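PDB 1XSZ: guanine nucleotide exchange protein from Legionella pneumophila, which probably acts as a guanine nucleotide exchange factor for ADP-ribosylation factor (Arf) GTPases, with a cap lying over its active site. Local coordinates for residues L144-H149 with S286-G291; G104-I109 with Q278-N283; A310-A315 with D340-L345; I298-T303 with Y328-G333. One frame throughout, in Å; residues are numbered along the deposited sequence. Where two conformers were deposited one is given.

Contact 1 (L144-H149 with S286-G291); sequences LNTDLH and SKWLFG
Trp288 reaches across to the last turn of helix 131-149, meeting Thr146 at the CE3/CZ3 edge of its indole and His149 over one face near CZ2 and CH2. Its CG is anti to the backbone N (chi1 -172°), which sets that atom on the side of helix 131-149. The benzo half does most of the touching. The side chains of Thr146 and Trp288 run past one another, pointing opposite ways, with Thr146 OG1 near the ring plane at 3.6 Å from Trp288 CE3. The Asn145 side chain crosses that of Trp288 at about a right angle, at the ring edge. His149 brings backbone and CB rather than its imidazole: His149 C stands 3.6 Å above one face of the Trp288 indole, displaced toward the rim, and His149 CB lies 3.7 Å from Trp288 CH2. The imidazole is engaged elsewhere, its NE2 hydrogen-bonded to Ile189 O. On the opposite indole face Leu289 CD2 sits 3.8 Å above the plane, also toward the rim, leaving the ring flanked by His149 and by its own chain neighbour. Leu289 CD1 adds a looser touch, 4.0 Å from Thr146 OG1. No hydrogen bond joins the two segments; the join is van der Waals packing of one large aromatic on a helix end. Asn150 and Pro151 extend the seat of Trp288, and Phe257 packs on both Thr146 and Leu289. The sequence LNTDLH matches the conserved second motif of Sec7 domains, an arrangement consistent with the C-terminal capping domain covering the Sec7 active site.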
loop_
_atom_site.group_PDB
_atom_site.type_symbol
_atom_site.label_atom_id
_atom_site.label_comp_id
_atom_site.label_asym_id
_atom_site.label_seq_id
_atom_site.Cartn_x
_atom_site.Cartn_y
_atom_site.Cartn_z
ATOM N N LEU A 144 -4.483 -17.994 -2.008
ATOM C CA LEU A 144 -4.304 -19.418 -1.762
ATOM C C LEU A 144 -3.178 -19.671 -0.756
ATOM O O LEU A 144 -3.255 -20.596 0.054
ATOM C CB LEU A 144 -4.027 -20.145 -3.087
ATOM C CG LEU A 144 -3.923 -21.667 -3.027
ATOM C CD1 LEU A 144 -5.209 -22.257 -2.456
ATOM C CD2 LEU A 144 -3.679 -22.202 -4.431
ATOM N N ASN A 145 -2.131 -18.852 -0.813
ATOM C CA ASN A 145 -1.021 -18.987 0.129
ATOM C C ASN A 145 -1.546 -18.840 1.568
ATOM O O ASN A 145 -1.198 -19.626 2.444
ATOM C CB ASN A 145 0.044 -17.931 -0.186
ATOM C CG ASN A 145 1.196 -17.945 0.794
ATOM O OD1 ASN A 145 1.339 -17.028 1.618
ATOM N ND2 ASN A 145 2.024 -18.974 0.719
ATOM N N THR A 146 -2.389 -17.840 1.808
ATOM C CA THR A 146 -2.952 -17.658 3.145
ATOM C C THR A 146 -3.903 -18.807 3.473
ATOM O O THR A 146 -3.877 -19.365 4.569
ATOM C CB THR A 146 -3.735 -16.341 3.242
ATOM O OG1 THR A 146 -2.823 -15.242 3.200
ATOM C CG2 THR A 146 -4.539 -16.284 4.544
ATOM N N ASP A 147 -4.736 -19.163 2.505
ATOM C CA ASP A 147 -5.703 -20.229 2.705
ATOM C C ASP A 147 -5.051 -21.547 3.120
ATOM O O ASP A 147 -5.521 -22.219 4.042
ATOM C CB ASP A 147 -6.515 -20.408 1.421
ATOM C CG ASP A 147 -7.720 -21.293 1.609
ATOM O OD1 ASP A 147 -7.639 -22.493 1.293
ATOM O OD2 ASP A 147 -8.754 -20.772 2.081
ATOM N N LEU A 148 -3.954 -21.904 2.459
ATOM C CA LEU A 148 -3.275 -23.159 2.743
ATOM C C LEU A 148 -2.340 -23.153 3.939
ATOM O O LEU A 148 -2.156 -24.183 4.588
ATOM C CB LEU A 148 -2.488 -23.613 1.505
ATOM C CG LEU A 148 -3.314 -23.861 0.240
ATOM C CD1 LEU A 148 -2.415 -24.406 -0.871
ATOM C CD2 LEU A 148 -4.437 -24.849 0.553
ATOM N N HIS A 149 -1.766 -21.998 4.249
ATOM C CA HIS A 149 -0.792 -21.935 5.333
ATOM C C HIS A 149 -1.198 -21.275 6.645
ATOM O O HIS A 149 -0.433 -21.294 7.608
ATOM C CB HIS A 149 0.496 -21.339 4.772
ATOM C CG HIS A 149 1.050 -22.134 3.633
ATOM N ND1 HIS A 149 1.385 -23.465 3.763
ATOM C CD2 HIS A 149 1.259 -21.818 2.333
ATOM C CE1 HIS A 149 1.775 -23.934 2.591
ATOM N NE2 HIS A 149 1.709 -22.955 1.707
ATOM N N SER A 286 -6.994 -12.359 7.029
ATOM C CA SER A 286 -6.071 -11.248 7.195
ATOM C C SER A 286 -5.268 -11.266 8.489
ATOM O O SER A 286 -4.120 -10.826 8.509
ATOM C CB SER A 286 -6.821 -9.916 7.090
ATOM O OG SER A 286 -7.663 -9.704 8.217
ATOM N N LYS A 287 -5.867 -11.784 9.557
ATOM C CA LYS A 287 -5.202 -11.840 10.857
ATOM C C LYS A 287 -3.866 -12.562 10.824
ATOM O O LYS A 287 -2.982 -12.280 11.629
ATOM C CB LYS A 287 -6.098 -12.534 11.885
ATOM C CG LYS A 287 -7.342 -11.759 12.279
ATOM C CD LYS A 287 -8.090 -12.482 13.389
ATOM C CE LYS A 287 -9.343 -11.730 13.807
ATOM N NZ LYS A 287 -10.352 -11.668 12.714
ATOM N N TRP A 288 -3.725 -13.493 9.887
ATOM C CA TRP A 288 -2.507 -14.282 9.762
ATOM C C TRP A 288 -1.296 -13.404 9.455
ATOM O O TRP A 288 -0.174 -13.688 9.897
ATOM C CB TRP A 288 -2.699 -15.326 8.656
ATOM C CG TRP A 288 -1.589 -16.318 8.543
ATOM C CD1 TRP A 288 -1.096 -17.117 9.536
ATOM C CD2 TRP A 288 -0.853 -16.646 7.360
ATOM N NE1 TRP A 288 -0.097 -17.923 9.043
ATOM C CE2 TRP A 288 0.073 -17.653 7.710
ATOM C CE3 TRP A 288 -0.888 -16.186 6.037
ATOM C CZ2 TRP A 288 0.959 -18.209 6.781
ATOM C CZ3 TRP A 288 -0.007 -16.738 5.116
ATOM C CH2 TRP A 288 0.905 -17.740 5.495
ATOM N N LEU A 289 -1.528 -12.322 8.723
ATOM C CA LEU A 289 -0.451 -11.424 8.333
ATOM C C LEU A 289 -0.559 -10.007 8.873
ATOM O O LEU A 289 0.449 -9.311 8.985
ATOM C CB LEU A 289 -0.365 -11.354 6.805
ATOM C CG LEU A 289 -0.025 -12.661 6.088
ATOM C CD1 LEU A 289 -0.231 -12.507 4.587
ATOM C CD2 LEU A 289 1.409 -13.051 6.399
ATOM N N PHE A 290 -1.770 -9.577 9.214
ATOM C CA PHE A 290 -1.956 -8.212 9.676
ATOM C C PHE A 290 -2.498 -8.033 11.091
ATOM O O PHE A 290 -2.888 -6.932 11.474
ATOM C CB PHE A 290 -2.818 -7.451 8.662
ATOM C CG PHE A 290 -2.245 -7.456 7.268
ATOM C CD1 PHE A 290 -2.601 -8.444 6.354
ATOM C CD2 PHE A 290 -1.298 -6.506 6.890
ATOM C CE1 PHE A 290 -2.020 -8.489 5.081
ATOM C CE2 PHE A 290 -0.712 -6.543 5.622
ATOM C CZ PHE A 290 -1.073 -7.536 4.719
ATOM N N GLY A 291 -2.515 -9.109 11.869
ATOM C CA GLY A 291 -2.976 -9.009 13.244
ATOM C C GLY A 291 -4.473 -9.065 13.470
ATOM O O GLY A 291 -5.263 -9.150 12.531
#

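Contact 2 (G104-I109 with Q278-N283); sequences GEAQKI and QVYTPN
Tyr280 OH is gripped twice: it accepts the backbone N-H of Ala106 (Ala106 N to Tyr280 OH 2.9 Å, 162° at the hydrogen) and gives its own proton to Gln278 OE1, 2.7 Å away. Both partners lie in the plane of the phenol, at its edge. Gln278 OE1 takes the hydroxyl in its carbonyl plane and also receives water 1, which in turn accepts Gln107 N at 3.0 Å. Two N-H groups at the start of helix 106-123 are thus satisfied by the end of strand 274-280, one directly and one through water. GEAQKI matches the first conserved Sec7 motif, and Glu105, at the N-cap position, probably corresponds to the family's glutamic finger; its capture by the sheet of the capping domain is consistent with a cap over the active site. Gln278 CG is anti to the carbonyl carbon (chi1 -57°), and the chain runs extended beyond it, crossing the glutamate side chain at about a right angle. Gln278 NE2 donates almost straight to Glu105 OE1 (2.9 Å), on the anti side; Gln299 NE2 gives the same oxygen a second N-H. Lys108 NZ forms a salt bridge with Glu105 OE2 at 2.8 Å, on the syn side. Gln278 NE2 and Lys108 NZ both stand tilted out of the carboxylate plane. Ala106 CB packs on Tyr280 CE2 at 4.2 Å. Arg295 makes a cation-pi contact with the Tyr280 ring and hydrogen-bonds Gly104 O, while Asp62 is a second salt-bridge partner of Lys108.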
loop_
_atom_site.group_PDB
_atom_site.type_symbol
_atom_site.label_atom_id
_atom_site.label_comp_id
_atom_site.label_asym_id
_atom_site.label_seq_id
_atom_site.Cartn_x
_atom_site.Cartn_y
_atom_site.Cartn_z
ATOM N N GLY A 104 1.913 -1.991 3.891
ATOM C CA GLY A 104 0.826 -2.623 4.616
ATOM C C GLY A 104 -0.507 -2.005 4.242
ATOM O O GLY A 104 -1.470 -2.081 5.004
ATOM N N GLU A 105 -0.560 -1.400 3.059
ATOM C CA GLU A 105 -1.762 -0.744 2.553
ATOM C C GLU A 105 -2.233 -1.465 1.299
ATOM O O GLU A 105 -1.451 -1.701 0.381
ATOM C CB GLU A 105 -1.453 0.714 2.236
ATOM C CG GLU A 105 -0.979 1.504 3.451
ATOM C CD GLU A 105 -0.325 2.804 3.058
ATOM O OE1 GLU A 105 -1.032 3.711 2.580
ATOM O OE2 GLU A 105 0.909 2.915 3.212
ATOM N N ALA A 106 -3.523 -1.777 1.260
ATOM C CA ALA A 106 -4.124 -2.517 0.159
ATOM C C ALA A 106 -3.870 -2.012 -1.256
ATOM O O ALA A 106 -3.477 -2.792 -2.129
ATOM C CB ALA A 106 -5.622 -2.643 0.391
ATOM N N GLN A 107 -4.095 -0.728 -1.507
ATOM C CA GLN A 107 -3.902 -0.227 -2.861
ATOM C C GLN A 107 -2.453 -0.277 -3.319
ATOM O O GLN A 107 -2.184 -0.473 -4.507
ATOM C CB GLN A 107 -4.467 1.187 -2.999
ATOM C CG GLN A 107 -5.988 1.232 -2.864
ATOM C CD GLN A 107 -6.582 2.577 -3.236
ATOM O OE1 GLN A 107 -7.798 2.765 -3.180
ATOM N NE2 GLN A 107 -5.730 3.519 -3.622
ATOM N N LYS A 108 -1.520 -0.115 -2.386
ATOM C CA LYS A 108 -0.104 -0.163 -2.729
ATOM C C LYS A 108 0.301 -1.598 -3.050
ATOM O O LYS A 108 1.036 -1.847 -4.012
ATOM C CB LYS A 108 0.733 0.404 -1.580
ATOM C CG LYS A 108 0.584 1.906 -1.445
ATOM C CD LYS A 108 1.375 2.449 -0.265
ATOM C CE LYS A 108 1.252 3.958 -0.190
ATOM N NZ LYS A 108 1.859 4.483 1.070
ATOM N N ILE A 109 -0.173 -2.543 -2.250
ATOM C CA ILE A 109 0.108 -3.951 -2.500
ATOM C C ILE A 109 -0.433 -4.307 -3.887
ATOM O O ILE A 109 0.232 -4.974 -4.679
ATOM C CB ILE A 109 -0.587 -4.837 -1.443
ATOM C CG1 ILE A 109 0.105 -4.656 -0.093
ATOM C CG2 ILE A 109 -0.553 -6.310 -1.865
ATOM C CD1 ILE A 109 -0.691 -5.199 1.075
ATOM N N GLN A 278 -8.031 5.247 5.242
ATOM C CA GLN A 278 -8.178 3.830 4.936
ATOM C C GLN A 278 -8.694 3.098 6.160
ATOM O O GLN A 278 -8.267 3.376 7.280
ATOM C CB GLN A 278 -6.830 3.224 4.550
ATOM C CG GLN A 278 -6.141 3.887 3.393
ATOM C CD GLN A 278 -4.732 3.365 3.221
ATOM O OE1 GLN A 278 -4.519 2.159 3.097
ATOM N NE2 GLN A 278 -3.765 4.268 3.220
ATOM N N VAL A 279 -9.586 2.143 5.947
ATOM C CA VAL A 279 -10.142 1.368 7.041
ATOM C C VAL A 279 -9.895 -0.121 6.828
ATOM O O VAL A 279 -10.091 -0.638 5.726
ATOM C CB VAL A 279 -11.665 1.610 7.173
ATOM C CG1 VAL A 279 -12.237 0.735 8.268
ATOM C CG2 VAL A 279 -11.935 3.078 7.472
ATOM N N TYR A 280 -9.452 -0.796 7.883
ATOM C CA TYR A 280 -9.204 -2.233 7.849
ATOM C C TYR A 280 -9.839 -2.883 9.070
ATOM O O TYR A 280 -9.713 -2.374 10.178
ATOM C CB TYR A 280 -7.701 -2.556 7.883
ATOM C CG TYR A 280 -6.908 -2.014 6.726
ATOM C CD1 TYR A 280 -6.536 -0.675 6.681
ATOM C CD2 TYR A 280 -6.565 -2.833 5.647
ATOM C CE1 TYR A 280 -5.849 -0.157 5.591
ATOM C CE2 TYR A 280 -5.880 -2.327 4.552
ATOM C CZ TYR A 280 -5.529 -0.989 4.525
ATOM O OH TYR A 280 -4.888 -0.470 3.429
ATOM N N THR A 281 -10.537 -3.994 8.868
ATOM C CA THR A 281 -11.124 -4.730 9.979
ATOM C C THR A 281 -10.646 -6.165 9.804
ATOM O O THR A 281 -10.685 -6.724 8.703
ATOM C CB THR A 281 -12.672 -4.650 10.007
ATOM O OG1 THR A 281 -13.215 -5.151 8.785
ATOM C CG2 THR A 281 -13.117 -3.218 10.208
ATOM N N PRO A 282 -10.178 -6.784 10.887
ATOM C CA PRO A 282 -9.679 -8.157 10.819
ATOM C C PRO A 282 -10.664 -9.272 10.508
ATOM O O PRO A 282 -11.828 -9.229 10.906
ATOM C CB PRO A 282 -9.023 -8.347 12.182
ATOM C CG PRO A 282 -9.899 -7.506 13.083
ATOM C CD PRO A 282 -10.082 -6.250 12.260
ATOM N N ASN A 283 -10.188 -10.261 9.758
ATOM C CA ASN A 283 -10.976 -11.446 9.465
ATOM C C ASN A 283 -10.028 -12.635 9.602
ATOM O O ASN A 283 -8.815 -12.461 9.751
ATOM C CB ASN A 283 -11.652 -11.382 8.081
ATOM C CG ASN A 283 -10.675 -11.278 6.939
ATOM O OD1 ASN A 283 -9.836 -12.153 6.747
ATOM N ND2 ASN A 283 -10.789 -10.210 6.159
HETATM O O HOH W 1 -4.693 1.539 0.303
#

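Contact 3 (A310-A315 with D340-L345); sequences AAKAAA and DNQKKL
Gln342 lies against three residues of helix 306-315, touching Ala315 with its CB, Ala311 with its CG and Lys312 with its amide. Gln342 CB meets Ala315 CB at 3.6 Å, and one turn back Gln342 CG is 3.9 Å from Ala311 CB. The chain then bends, CD lying near -54° about chi2, and the amide lies slantwise across the lysine stem: Gln342 OE1 is 3.3 Å from Lys312 CG, while Gln342 NE2 is 3.9 Å from Lys312 CE. This is packing on aliphatic carbons, with no hydrogen bond between the two side chains. The single direct polar link comes from Lys343, whose NZ donates to Ala315 O at 2.9 Å. The ammonium approaches well off the C=O direction (126° at the oxygen) and tilted from the carbonyl plane. Ala315 is the last residue of its helix, and the lysine therefore reaches a carbonyl in the terminal turn, where its charge would suit the helix dipole. Phe317 O is another, weak partner of Lys343 NZ. Further out, Ala338 also packs on Ala311, while Ala310 and Ala314 turn to Ile298 and Tyr205 of the sheet. The axes of 310-315 and 340-345 approach to 8.7 Å and cross at -55°. Ala311 with Ala315, against Ala338 with Gln342, gives an i, i+4 row on each helix, consistent with ridges-into-grooves packing, and helix 306-315 lies between strands 204-208 and 295-300 of the capping domain's antiparallel sheet and this part of helix 332-351.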
loop_
_atom_site.group_PDB
_atom_site.type_symbol
_atom_site.label_atom_id
_atom_site.label_comp_id
_atom_site.label_asym_id
_atom_site.label_seq_id
_atom_site.Cartn_x
_atom_site.Cartn_y
_atom_site.Cartn_z
ATOM N N ALA A 310 -5.846 16.323 7.641
ATOM C CA ALA A 310 -5.561 14.977 8.120
ATOM C C ALA A 310 -5.441 14.957 9.650
ATOM O O ALA A 310 -5.963 14.061 10.314
ATOM C CB ALA A 310 -4.273 14.467 7.481
ATOM N N ALA A 311 -4.764 15.967 10.199
ATOM C CA ALA A 311 -4.569 16.058 11.643
ATOM C C ALA A 311 -5.899 16.208 12.374
ATOM O O ALA A 311 -6.094 15.637 13.445
ATOM C CB ALA A 311 -3.652 17.225 11.977
ATOM N N LYS A 312 -6.811 16.983 11.794
ATOM C CA LYS A 312 -8.123 17.182 12.408
ATOM C C LYS A 312 -8.899 15.872 12.445
ATOM O O LYS A 312 -9.526 15.535 13.450
ATOM C CB LYS A 312 -8.924 18.231 11.635
ATOM C CG LYS A 312 -8.409 19.645 11.798
ATOM C CD LYS A 312 -9.245 20.633 11.002
ATOM C CE LYS A 312 -8.664 22.036 11.096
ATOM N NZ LYS A 312 -9.451 23.011 10.293
ATOM N N ALA A 313 -8.862 15.126 11.347
ATOM C CA ALA A 313 -9.571 13.856 11.312
ATOM C C ALA A 313 -9.001 12.912 12.376
ATOM O O ALA A 313 -9.741 12.298 13.141
ATOM C CB ALA A 313 -9.463 13.228 9.923
ATOM N N ALA A 314 -7.675 12.810 12.439
ATOM C CA ALA A 314 -7.037 11.934 13.416
ATOM C C ALA A 314 -7.331 12.361 14.854
ATOM O O ALA A 314 -7.577 11.526 15.726
ATOM C CB ALA A 314 -5.524 11.901 13.171
ATOM N N ALA A 315 -7.315 13.670 15.091
ATOM C CA ALA A 315 -7.567 14.200 16.426
ATOM C C ALA A 315 -9.015 14.051 16.877
ATOM O O ALA A 315 -9.289 14.087 18.075
ATOM C CB ALA A 315 -7.157 15.664 16.489
ATOM N N ASP A 340 -0.897 17.370 17.533
ATOM C CA ASP A 340 -0.902 17.877 18.901
ATOM C C ASP A 340 -1.619 19.222 18.992
ATOM O O ASP A 340 -2.303 19.498 19.983
ATOM C CB ASP A 340 0.525 18.019 19.441
ATOM C CG ASP A 340 1.155 16.685 19.803
ATOM O OD1 ASP A 340 0.462 15.643 19.809
ATOM O OD2 ASP A 340 2.370 16.685 20.103
ATOM N N ASN A 341 -1.461 20.059 17.972
ATOM C CA ASN A 341 -2.122 21.359 17.965
ATOM C C ASN A 341 -3.630 21.175 17.901
ATOM O O ASN A 341 -4.377 21.885 18.579
ATOM C CB ASN A 341 -1.633 22.211 16.794
ATOM C CG ASN A 341 -0.213 22.693 16.990
ATOM O OD1 ASN A 341 0.283 22.748 18.117
ATOM N ND2 ASN A 341 0.448 23.059 15.899
ATOM N N GLN A 342 -4.091 20.223 17.097
ATOM C CA GLN A 342 -5.525 19.981 17.011
ATOM C C GLN A 342 -6.046 19.443 18.347
ATOM O O GLN A 342 -7.140 19.804 18.777
ATOM C CB GLN A 342 -5.847 19.001 15.878
ATOM C CG GLN A 342 -5.619 19.557 14.474
ATOM C CD GLN A 342 -6.347 20.868 14.233
ATOM O OE1 GLN A 342 -7.489 21.047 14.660
ATOM N NE2 GLN A 342 -5.690 21.788 13.535
ATOM N N LYS A 343 -5.276 18.583 19.012
ATOM C CA LYS A 343 -5.704 18.056 20.309
ATOM C C LYS A 343 -5.778 19.190 21.329
ATOM O O LYS A 343 -6.669 19.211 22.185
ATOM C CB LYS A 343 -4.739 16.973 20.812
ATOM C CG LYS A 343 -4.915 15.615 20.151
ATOM C CD LYS A 343 -6.286 15.009 20.465
ATOM C CE LYS A 343 -6.349 13.551 20.033
ATOM N NZ LYS A 343 -7.711 12.969 20.235
ATOM N N LYS A 344 -4.838 20.127 21.250
ATOM C CA LYS A 344 -4.830 21.258 22.168
ATOM C C LYS A 344 -6.074 22.111 21.941
ATOM O O LYS A 344 -6.688 22.589 22.896
ATOM C CB LYS A 344 -3.572 22.108 21.970
ATOM C CG LYS A 344 -2.302 21.479 22.519
ATOM C CD LYS A 344 -1.118 22.420 22.368
ATOM C CE LYS A 344 0.139 21.836 22.991
ATOM N NZ LYS A 344 1.290 22.772 22.884
ATOM N N LEU A 345 -6.444 22.293 20.679
ATOM C CA LEU A 345 -7.627 23.083 20.339
ATOM C C LEU A 345 -8.856 22.443 20.974
ATOM O O LEU A 345 -9.678 23.122 21.590
ATOM C CB LEU A 345 -7.815 23.145 18.820
ATOM C CG LEU A 345 -9.094 23.832 18.329
ATOM C CD1 LEU A 345 -9.109 25.274 18.810
ATOM C CD2 LEU A 345 -9.167 23.774 16.811
HETATM O O HOH W 2 -6.598 10.717 18.187
#

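Contact 4 (I298-T303 with Y328-G333); sequences IQPGQT and YDYEVG
CG of Tyr330 is anti to its carbonyl carbon (chi1 -50°) and chi2 of -70° sets the rotation of the ring, which meets Pro300 and, in the loop after strand 295-300, Gly301. The Tyr330 hydroxyl donates to Gly301 O, a short bond of 2.6 Å that lies in the carbonyl plane, with 146° at the oxygen; the acceptor sits at the edge of the ring. Two further carbonyl oxygens, those of Gln302 and Thr303, gather near this hydroxyl, Thr303 O being 3.2 Å from Tyr330 OH. Pro300 packs on the ring obliquely, its CG 3.5 Å from Tyr330 CD2, and Asp329 CB stands over the centre of the Tyr330 ring on one face, 4.0 Å above the plane. The arrangement ties the exit of a sheet strand to the loop that leads into helix 332-351, both in the capping domain, with Glu331 taking the N-cap position. Asp329 makes the second link. Its OD2 lies 3.4 Å from Gln302 CB. The same carboxylate oxygen, Asp329 OD2, receives water 3 at 3.1 Å, and that water also donates to Pro300 O, 2.9 Å away, bridging the two segments. Asp329 OD1 forms a salt bridge with Lys23 of helix 22-35, which joins this corner to the Sec7 domain. Thr327 OG1 accepts Tyr330 N.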
loop_
_atom_site.group_PDB
_atom_site.type_symbol
_atom_site.label_atom_id
_atom_site.label_comp_id
_atom_site.label_asym_id
_atom_site.label_seq_id
_atom_site.Cartn_x
_atom_site.Cartn_y
_atom_site.Cartn_z
ATOM N N ILE A 298 -4.618 7.479 8.180
ATOM C CA ILE A 298 -4.964 8.804 7.678
ATOM C C ILE A 298 -3.726 9.481 7.119
ATOM O O ILE A 298 -2.721 9.620 7.817
ATOM C CB ILE A 298 -5.554 9.668 8.815
ATOM C CG1 ILE A 298 -6.767 8.955 9.418
ATOM C CG2 ILE A 298 -5.936 11.040 8.289
ATOM C CD1 ILE A 298 -7.379 9.665 10.617
ATOM N N GLN A 299 -3.801 9.908 5.862
ATOM C CA GLN A 299 -2.663 10.538 5.208
ATOM C C GLN A 299 -3.012 11.850 4.531
ATOM O O GLN A 299 -3.997 11.939 3.805
ATOM C CB GLN A 299 -2.078 9.588 4.158
ATOM C CG GLN A 299 -1.651 8.248 4.724
ATOM C CD GLN A 299 -1.311 7.231 3.654
ATOM O OE1 GLN A 299 -1.758 7.332 2.509
ATOM N NE2 GLN A 299 -0.537 6.223 4.029
ATOM N N PRO A 300 -2.207 12.889 4.763
ATOM C CA PRO A 300 -2.479 14.180 4.128
ATOM C C PRO A 300 -1.978 14.159 2.688
ATOM O O PRO A 300 -0.995 13.480 2.380
ATOM C CB PRO A 300 -1.696 15.162 4.993
ATOM C CG PRO A 300 -0.502 14.345 5.414
ATOM C CD PRO A 300 -1.101 12.990 5.734
ATOM N N GLY A 301 -2.658 14.894 1.813
ATOM C CA GLY A 301 -2.245 14.966 0.425
ATOM C C GLY A 301 -1.096 15.942 0.274
ATOM O O GLY A 301 -0.638 16.520 1.260
ATOM N N GLN A 302 -0.630 16.142 -0.955
ATOM C CA GLN A 302 0.487 17.051 -1.193
ATOM C C GLN A 302 0.100 18.529 -1.232
ATOM O O GLN A 302 0.953 19.394 -1.040
ATOM C CB GLN A 302 1.208 16.675 -2.490
ATOM C CG GLN A 302 0.342 16.729 -3.735
ATOM C CD GLN A 302 1.128 16.425 -4.997
ATOM O OE1 GLN A 302 2.061 17.149 -5.349
ATOM N NE2 GLN A 302 0.759 15.348 -5.681
ATOM N N THR A 303 -1.177 18.820 -1.474
ATOM C CA THR A 303 -1.639 20.205 -1.537
ATOM C C THR A 303 -1.571 20.893 -0.178
ATOM O O THR A 303 -1.656 20.242 0.864
ATOM C CB THR A 303 -3.092 20.300 -2.057
ATOM O OG1 THR A 303 -3.964 19.566 -1.189
ATOM C CG2 THR A 303 -3.190 19.743 -3.470
ATOM N N TYR A 328 5.764 11.086 1.922
ATOM C CA TYR A 328 6.751 11.531 0.948
ATOM C C TYR A 328 6.921 13.050 0.992
ATOM O O TYR A 328 8.006 13.567 0.732
ATOM C CB TYR A 328 6.317 11.101 -0.455
ATOM C CG TYR A 328 7.369 11.302 -1.523
ATOM C CD1 TYR A 328 8.537 10.539 -1.531
ATOM C CD2 TYR A 328 7.184 12.237 -2.542
ATOM C CE1 TYR A 328 9.495 10.695 -2.532
ATOM C CE2 TYR A 328 8.139 12.403 -3.550
ATOM C CZ TYR A 328 9.288 11.627 -3.537
ATOM O OH TYR A 328 10.231 11.755 -4.538
ATOM N N ASP A 329 5.856 13.760 1.350
ATOM C CA ASP A 329 5.891 15.219 1.380
ATOM C C ASP A 329 6.073 15.869 2.749
ATOM O O ASP A 329 6.582 16.986 2.838
ATOM C CB ASP A 329 4.608 15.775 0.759
ATOM C CG ASP A 329 4.326 15.198 -0.609
ATOM O OD1 ASP A 329 5.146 15.414 -1.523
ATOM O OD2 ASP A 329 3.283 14.529 -0.765
ATOM N N TYR A 330 5.663 15.185 3.811
ATOM C CA TYR A 330 5.754 15.771 5.148
ATOM C C TYR A 330 6.596 14.993 6.149
ATOM O O TYR A 330 6.459 13.779 6.276
ATOM C CB TYR A 330 4.346 15.944 5.720
ATOM C CG TYR A 330 3.396 16.649 4.783
ATOM C CD1 TYR A 330 3.543 18.004 4.496
ATOM C CD2 TYR A 330 2.360 15.953 4.163
ATOM C CE1 TYR A 330 2.681 18.649 3.610
ATOM C CE2 TYR A 330 1.496 16.585 3.278
ATOM C CZ TYR A 330 1.662 17.932 3.006
ATOM O OH TYR A 330 0.810 18.560 2.127
ATOM N N GLU A 331 7.450 15.714 6.873
ATOM C CA GLU A 331 8.305 15.110 7.889
ATOM C C GLU A 331 7.414 14.682 9.049
ATOM O O GLU A 331 6.364 15.282 9.291
ATOM C CB GLU A 331 9.348 16.119 8.374
ATOM C CG GLU A 331 10.048 16.860 7.246
ATOM C CD GLU A 331 11.150 17.779 7.740
ATOM O OE1 GLU A 331 10.945 18.467 8.763
ATOM O OE2 GLU A 331 12.219 17.821 7.095
ATOM N N VAL A 332 7.829 13.651 9.772
ATOM C CA VAL A 332 7.022 13.147 10.875
ATOM C C VAL A 332 6.770 14.222 11.937
ATOM O O VAL A 332 5.690 14.281 12.531
ATOM C CB VAL A 332 7.675 11.882 11.510
ATOM C CG1 VAL A 332 8.904 12.257 12.329
ATOM C CG2 VAL A 332 6.655 11.138 12.356
ATOM N N GLY A 333 7.752 15.086 12.161
ATOM C CA GLY A 333 7.581 16.135 13.148
ATOM C C GLY A 333 6.427 17.058 12.812
ATOM O O GLY A 333 5.711 17.514 13.704
HETATM O O HOH W 3 1.865 13.618 1.856
#

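Overall arrangement
Contacts 1 and 2 join the Sec7 domain to the capping domain; contacts 3 and 4 build the capping domain itself. Contact 2 is the buried one, nearest the chain centre, and is polar, a network of amide, carboxylate, phenol and water. Contact 1, only partly buried, relies on an aromatic without hydrogen bonds. Contact 4 lies at the surface and combines ring packing with a short hydrogen bond, while contact 3, partly buried, its centre about 24 Å from the centre of the chain, is mostly aliphatic. Neighbouring strands 274-280 and 295-300 carry contacts 2 and 4, which meet where Gln299 approaches Glu105. Contacts 3 and 4 share helix 332-351 and touch through Ile298 and Ala310.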